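Local structure of putative capsid protein of prophage (Escherichia coli CFT073, 3BQW) at residues A[292-297]-A[336-341]. The protein is a putative prophage capsid protein of the phage major capsid protein E family, and probably serves as a building block of a phage head shell. Numbering follows the deposited sequence.
Sequences LVAYGA and QPVPAD
The side chains of L292 and V338 run alongside each other on one face of a two-stranded antiparallel pairing. L292 CG is wedged between its own N and C (chi1 68°), which tips the isobutyl group toward V338, so that L292 CD2 rests 3.8 Å from V338 CB. On the same face V338 CG2, anti to its own carbonyl carbon, reaches A294 CB at 4.1 Å; V338 thus bridges L292 and A294. In the backbone, L292 and V338 exchange nearly straight hydrogen bonds, V338 N to L292 O at 2.7 Å and L292 N to V338 O at 2.8 Å. A294 and Q336 form the second pair, in which Q336 N reaches A294 O at 2.7 Å with a more bent N-H...O angle of 144°, while A294 N approaches Q336 O from above the carbonyl plane. Between them V293 and P337 make the non-hydrogen-bonded pair of this mixed sheet, in which strand 292-295 lies between 327-338 and the parallel strand 38-41. P337 has no N-H to give, and at this position none is called for by strand 292-295; its CA sits 3.3 Å from L292 O in a CA-H...O contact. V293 and P337 turn to the opposite face, against V136 of the long helix 113-146. The Q336 chain leaves strand 292-295 and, bent at chi2 (55°), turns along its own strand, so that Q336 NE2 donates in the carbonyl plane to a lone pair of P337 O at 3.1 Å.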
loop_
_atom_site.group_PDB
_atom_site.type_symbol
_atom_site.label_atom_id
_atom_site.label_comp_id
_atom_site.label_asym_id
_atom_site.label_seq_id
_atom_site.Cartn_x
_atom_site.Cartn_y
_atom_site.Cartn_z
ATOM N N LEU A 292 1.131 -10.143 -4.822
ATOM C CA LEU A 292 0.163 -10.302 -3.732
ATOM C C LEU A 292 0.580 -9.587 -2.477
ATOM O O LEU A 292 1.697 -9.092 -2.363
ATOM C CB LEU A 292 -0.073 -11.796 -3.421
ATOM C CG LEU A 292 1.125 -12.541 -2.796
ATOM C CD1 LEU A 292 0.704 -13.674 -1.939
ATOM C CD2 LEU A 292 2.040 -13.028 -3.892
ATOM N N VAL A 293 -0.361 -9.498 -1.541
ATOM C CA VAL A 293 -0.032 -9.176 -0.159
ATOM C C VAL A 293 -0.195 -10.486 0.571
ATOM O O VAL A 293 -1.260 -11.106 0.553
ATOM C CB VAL A 293 -0.881 -8.007 0.457
ATOM C CG1 VAL A 293 -0.449 -7.727 1.909
ATOM C CG2 VAL A 293 -0.713 -6.730 -0.371
ATOM N N ALA A 294 0.904 -10.934 1.163
ATOM C CA ALA A 294 0.942 -12.160 1.930
ATOM C C ALA A 294 0.722 -11.795 3.381
ATOM O O ALA A 294 1.288 -10.817 3.882
ATOM C CB ALA A 294 2.288 -12.876 1.745
ATOM N N TYR A 295 -0.099 -12.581 4.061
ATOM C CA TYR A 295 -0.391 -12.345 5.483
ATOM C C TYR A 295 0.118 -13.519 6.327
ATOM O O TYR A 295 -0.249 -14.671 6.088
ATOM C CB TYR A 295 -1.892 -12.152 5.686
ATOM C CG TYR A 295 -2.400 -10.880 5.061
ATOM C CD1 TYR A 295 -2.609 -9.735 5.830
ATOM C CD2 TYR A 295 -2.662 -10.813 3.684
ATOM C CE1 TYR A 295 -3.068 -8.534 5.229
ATOM C CE2 TYR A 295 -3.137 -9.652 3.102
ATOM C CZ TYR A 295 -3.333 -8.511 3.879
ATOM O OH TYR A 295 -3.781 -7.350 3.277
ATOM N N GLY A 296 0.963 -13.223 7.309
ATOM C CA GLY A 296 1.386 -14.228 8.242
ATOM C C GLY A 296 0.238 -14.500 9.176
ATOM O O GLY A 296 -0.700 -13.711 9.253
ATOM N N ALA A 297 0.310 -15.620 9.880
ATOM C CA ALA A 297 -0.713 -15.980 10.881
ATOM C C ALA A 297 -0.871 -14.933 11.985
ATOM O O ALA A 297 0.095 -14.320 12.442
ATOM C CB ALA A 297 -0.419 -17.362 11.523
ATOM N N GLN A 336 2.684 -8.476 4.113
ATOM C CA GLN A 336 3.913 -8.223 3.368
ATOM C C GLN A 336 3.622 -8.340 1.868
ATOM O O GLN A 336 3.195 -9.403 1.416
ATOM C CB GLN A 336 4.964 -9.274 3.726
ATOM C CG GLN A 336 6.290 -9.134 2.962
ATOM C CD GLN A 336 6.913 -7.760 3.111
ATOM O OE1 GLN A 336 7.042 -7.256 4.231
ATOM N NE2 GLN A 336 7.311 -7.145 1.986
ATOM N N PRO A 337 3.793 -7.242 1.106
ATOM C CA PRO A 337 3.697 -7.316 -0.350
ATOM C C PRO A 337 4.790 -8.202 -0.971
ATOM O O PRO A 337 5.943 -8.171 -0.550
ATOM C CB PRO A 337 3.839 -5.858 -0.809
ATOM C CG PRO A 337 3.732 -5.052 0.382
ATOM C CD PRO A 337 3.981 -5.864 1.578
ATOM N N VAL A 338 4.382 -9.030 -1.923
ATOM C CA VAL A 338 5.291 -9.894 -2.638
ATOM C C VAL A 338 5.045 -9.659 -4.126
ATOM O O VAL A 338 3.932 -9.892 -4.592
ATOM C CB VAL A 338 5.063 -11.384 -2.302
ATOM C CG1 VAL A 338 6.029 -12.242 -3.091
ATOM C CG2 VAL A 338 5.225 -11.619 -0.785
ATOM N N PRO A 339 6.072 -9.209 -4.855
ATOM C CA PRO A 339 5.859 -8.867 -6.260
ATOM C C PRO A 339 5.817 -10.095 -7.124
ATOM O O PRO A 339 6.303 -11.149 -6.720
ATOM C CB PRO A 339 7.076 -8.011 -6.603
ATOM C CG PRO A 339 8.171 -8.576 -5.753
ATOM C CD PRO A 339 7.477 -8.970 -4.443
ATOM N N ALA A 340 5.219 -9.962 -8.303
ATOM C CA ALA A 340 5.289 -10.999 -9.301
ATOM C C ALA A 340 6.712 -10.923 -9.838
ATOM O O ALA A 340 7.535 -11.714 -9.422
ATOM C CB ALA A 340 4.227 -10.832 -10.392
ATOM N N ASP A 341 7.022 -9.956 -10.696
ATOM C CA ASP A 341 8.363 -9.806 -11.271
ATOM C C ASP A 341 8.867 -8.356 -11.092
ATOM O O ASP A 341 8.402 -7.444 -11.783
ATOM C CB ASP A 341 8.334 -10.210 -12.747
ATOM C CG ASP A 341 9.702 -10.257 -13.389
ATOM O OD1 ASP A 341 10.712 -9.883 -12.771
ATOM O OD2 ASP A 341 9.777 -10.700 -14.550
#